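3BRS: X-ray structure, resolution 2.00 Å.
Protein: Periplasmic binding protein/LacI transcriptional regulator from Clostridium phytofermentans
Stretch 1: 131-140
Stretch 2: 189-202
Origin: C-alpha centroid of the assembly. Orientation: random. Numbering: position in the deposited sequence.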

# COMPACT_ATOMS: atom_id res chain seq x y z
N SER A 131 -13.25 -15.39 22.11
CA SER A 131 -12.48 -16.44 21.46
C SER A 131 -12.41 -16.20 19.98
O SER A 131 -13.05 -15.31 19.45
N GLY A 132 -11.66 -17.08 19.32
CA GLY A 132 -11.41 -17.02 17.89
C GLY A 132 -9.91 -16.84 17.78
O GLY A 132 -9.28 -16.35 18.71
N LYS A 133 -9.35 -17.28 16.66
CA LYS A 133 -7.97 -17.00 16.32
C LYS A 133 -8.04 -16.23 15.00
O LYS A 133 -9.12 -15.86 14.58
N ILE A 134 -6.90 -15.95 14.40
CA ILE A 134 -6.82 -14.87 13.43
C ILE A 134 -5.98 -15.34 12.29
O ILE A 134 -4.87 -15.87 12.52
N GLY A 135 -6.45 -15.16 11.05
CA GLY A 135 -5.50 -15.44 9.96
C GLY A 135 -5.22 -14.16 9.22
O GLY A 135 -6.12 -13.31 9.03
N VAL A 136 -3.98 -14.01 8.78
CA VAL A 136 -3.62 -12.83 7.98
C VAL A 136 -3.17 -13.11 6.55
O VAL A 136 -2.28 -13.95 6.28
N ILE A 137 -3.76 -12.38 5.63
CA ILE A 137 -3.26 -12.34 4.25
C ILE A 137 -2.60 -10.97 4.03
O ILE A 137 -3.28 -9.84 3.99
N SER A 138 -1.28 -11.07 3.89
CA SER A 138 -0.44 -9.95 3.48
C SER A 138 -0.15 -10.01 1.99
O SER A 138 -0.61 -10.92 1.26
N PHE A 139 0.56 -9.00 1.54
CA PHE A 139 0.88 -8.82 0.17
C PHE A 139 2.41 -9.02 -0.06
O PHE A 139 2.91 -10.17 -0.09
N VAL A 140 3.20 -7.93 -0.13
CA VAL A 140 4.63 -8.11 -0.59
C VAL A 140 5.43 -7.88 0.61
O VAL A 140 5.52 -6.76 1.05
N PRO A 189 -9.24 -24.40 11.60
CA PRO A 189 -10.69 -24.22 11.79
C PRO A 189 -11.06 -23.31 12.97
O PRO A 189 -12.22 -22.85 13.07
N ASP A 190 -10.10 -23.04 13.85
CA ASP A 190 -10.31 -22.03 14.87
C ASP A 190 -10.24 -20.57 14.43
O ASP A 190 -10.56 -19.69 15.23
N ILE A 191 -9.90 -20.26 13.18
CA ILE A 191 -9.85 -18.85 12.74
C ILE A 191 -11.30 -18.30 12.57
O ILE A 191 -12.10 -18.83 11.85
N SER A 192 -11.63 -17.21 13.24
CA SER A 192 -12.94 -16.63 13.19
C SER A 192 -12.84 -15.21 12.61
O SER A 192 -13.86 -14.52 12.47
N VAL A 193 -11.60 -14.74 12.35
CA VAL A 193 -11.34 -13.42 11.77
C VAL A 193 -10.18 -13.57 10.81
O VAL A 193 -9.10 -14.02 11.20
N MET A 194 -10.43 -13.23 9.55
CA MET A 194 -9.39 -13.00 8.58
C MET A 194 -9.00 -11.52 8.38
O MET A 194 -9.85 -10.58 8.34
N VAL A 195 -7.69 -11.28 8.29
CA VAL A 195 -7.22 -9.88 7.99
C VAL A 195 -6.57 -9.78 6.63
O VAL A 195 -5.62 -10.51 6.34
N GLY A 196 -7.05 -8.90 5.76
CA GLY A 196 -6.34 -8.65 4.46
C GLY A 196 -5.70 -7.29 4.56
O GLY A 196 -6.37 -6.28 4.84
N LEU A 197 -4.38 -7.20 4.27
CA LEU A 197 -3.61 -5.94 4.52
C LEU A 197 -3.58 -4.94 3.30
O LEU A 197 -3.07 -3.80 3.33
N ASN A 198 -4.10 -5.39 2.19
CA ASN A 198 -4.32 -4.49 1.06
C ASN A 198 -5.50 -4.94 0.22
O ASN A 198 -6.09 -5.95 0.51
N GLN A 199 -5.83 -4.28 -0.87
CA GLN A 199 -7.04 -4.70 -1.59
C GLN A 199 -6.99 -6.11 -2.20
O GLN A 199 -7.92 -6.90 -2.03
N TYR A 200 -5.88 -6.45 -2.91
CA TYR A 200 -5.64 -7.80 -3.43
C TYR A 200 -5.88 -8.88 -2.44
O TYR A 200 -6.48 -9.91 -2.77
N SER A 201 -5.33 -8.69 -1.25
CA SER A 201 -5.36 -9.64 -0.15
C SER A 201 -6.75 -9.76 0.31
O SER A 201 -7.22 -10.85 0.50
N ALA A 202 -7.41 -8.62 0.59
CA ALA A 202 -8.81 -8.66 1.09
C ALA A 202 -9.75 -9.22 0.14
O ALA A 202 -10.54 -10.03 0.52

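Strands 133-138 and 191-196 run parallel, and backbone hydrogen bonds join them along their length. Lys133 N donates to Asp190 O at 3.1 Å, and Ser192 N donates to Lys133 O at 3.1 Å. The ladder continues through Gly135 N to Val193 O (2.9 Å), Val195 N to Gly135 O (2.7 Å), Ile137 N to Val195 O (2.7 Å) and Leu197 N to Ile137 O (2.9 Å). Lys133 O also receives a weak bond from Ser192 OG at 3.5 Å; Ser192 is in rotamer p.

Gly132 leaves room for that hydroxyl: its CA lies 3.1 Å from Ser192 OG, and a CB would clash there. At Gly135 a CB would clash with Met194 SD and sit tight against Ile191 CD1. Lys133 NZ stays 4.5 Å from Asp190 OD2, beyond a salt bridge, and is satisfied elsewhere in the structure.

Ile134 (m, t), Val136 (t), Val193 (t) and Val195 (t) share one face of the sheet. Ile134 CG2 meets Val195 CG2 at 3.9 Å, and Val136 CG1 reaches Leu197 CG at 4.2 Å. Ile137 (m, m) and Met194 (m, m, m) lie on the other face. The methionine bends back, bringing its CE within 3.6 Å of Ile137 CG1.

Beyond the strand ends, Phe139 (p), Leu197 (m, t), Asn198 (p) and Ser201 (m) point toward the opposite stretch. Asn198 CB lies over the Phe139 ring face, 3.9 Å from its centroid, a CH-pi contact. Leu197 CB touches Phe139 CE1 at 3.9 Å. Asn198 caps the helix: its OD1 accepts from Ser201 N at 3.2 Å. Ser201 OG lies 3.0 Å from both Asn198 OD1 and Ile137 O, and 3.1 Å from Ser138 O; the destination of its proton is open.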

# COMPACT_ATOMS: atom_id res chain seq x y z
CB SER A 131 -13.12 -17.83 21.68
OG SER A 131 -14.53 -17.86 21.42
CB LYS A 133 -7.05 -18.24 16.24
CG LYS A 133 -7.11 -19.12 17.49
CD LYS A 133 -6.28 -18.59 18.65
CE LYS A 133 -5.24 -19.65 19.17
NZ LYS A 133 -4.08 -19.91 18.23
CB ILE A 134 -6.16 -13.51 14.06
CG1 ILE A 134 -7.08 -12.85 15.11
CG2 ILE A 134 -5.78 -12.48 12.98
CD1 ILE A 134 -6.26 -12.05 16.13
CB VAL A 136 -2.49 -12.04 8.63
CG1 VAL A 136 -2.22 -10.68 7.99
CG2 VAL A 136 -2.75 -11.87 10.12
CB ILE A 137 -4.33 -12.56 3.17
CG1 ILE A 137 -5.15 -13.83 3.37
CG2 ILE A 137 -3.61 -12.61 1.74
CD1 ILE A 137 -4.22 -15.14 3.60
CB SER A 138 0.83 -9.86 4.29
OG SER A 138 1.35 -8.55 4.14
CB PHE A 139 0.32 -7.51 -0.39
CG PHE A 139 0.61 -6.23 0.41
CD1 PHE A 139 -0.03 -5.99 1.65
CD2 PHE A 139 1.32 -5.19 -0.17
CE1 PHE A 139 0.16 -4.76 2.40
CE2 PHE A 139 1.51 -3.94 0.52
CZ PHE A 139 0.90 -3.70 1.83
CB VAL A 140 5.12 -7.14 -1.74
CG1 VAL A 140 6.69 -7.41 -2.07
CG2 VAL A 140 4.36 -7.44 -2.96
CB PRO A 189 -11.22 -25.65 11.99
CG PRO A 189 -10.00 -26.44 12.51
CD PRO A 189 -8.81 -25.79 11.79
CB ASP A 190 -9.45 -22.25 16.12
CG ASP A 190 -7.99 -22.45 15.82
OD1 ASP A 190 -7.51 -22.28 14.67
OD2 ASP A 190 -7.30 -22.78 16.79
CB ILE A 191 -9.04 -18.71 11.44
CG1 ILE A 191 -7.51 -18.82 11.68
CG2 ILE A 191 -9.43 -17.48 10.68
CD1 ILE A 191 -6.70 -19.12 10.41
CB SER A 192 -13.43 -16.48 14.63
OG SER A 192 -12.52 -15.61 15.32
CB VAL A 193 -10.92 -12.30 12.81
CG1 VAL A 193 -10.95 -10.94 12.13
CG2 VAL A 193 -11.87 -12.16 14.00
CB MET A 194 -9.78 -13.67 7.24
CG MET A 194 -9.79 -15.19 7.36
SD MET A 194 -8.10 -16.02 7.23
CE MET A 194 -7.22 -15.11 6.03
CB VAL A 195 -6.25 -9.41 9.08
CG1 VAL A 195 -5.91 -7.95 8.92
CG2 VAL A 195 -6.86 -9.65 10.45
CB LEU A 197 -2.18 -6.29 5.05
CG LEU A 197 -2.20 -6.79 6.53
CD1 LEU A 197 -0.67 -6.94 6.97
CD2 LEU A 197 -3.06 -5.80 7.38
CB ASN A 198 -3.02 -4.29 0.27
CG ASN A 198 -2.76 -5.39 -0.73
OD1 ASN A 198 -3.11 -6.57 -0.52
ND2 ASN A 198 -2.12 -5.02 -1.82
CB GLN A 199 -7.40 -3.67 -2.63
CG GLN A 199 -8.64 -3.87 -3.41
CD GLN A 199 -8.61 -3.03 -4.68
OE1 GLN A 199 -7.88 -2.02 -4.76
NE2 GLN A 199 -9.37 -3.43 -5.68
CB TYR A 200 -4.18 -7.94 -3.96
CG TYR A 200 -3.87 -6.99 -5.11
CD1 TYR A 200 -3.29 -5.75 -4.87
CD2 TYR A 200 -4.18 -7.34 -6.40
CE1 TYR A 200 -2.94 -4.85 -5.93
CE2 TYR A 200 -3.87 -6.48 -7.48
CZ TYR A 200 -3.21 -5.24 -7.26
OH TYR A 200 -2.91 -4.40 -8.32
CB SER A 201 -4.59 -9.05 1.07
OG SER A 201 -3.17 -9.19 1.03
CB ALA A 202 -9.31 -7.28 1.51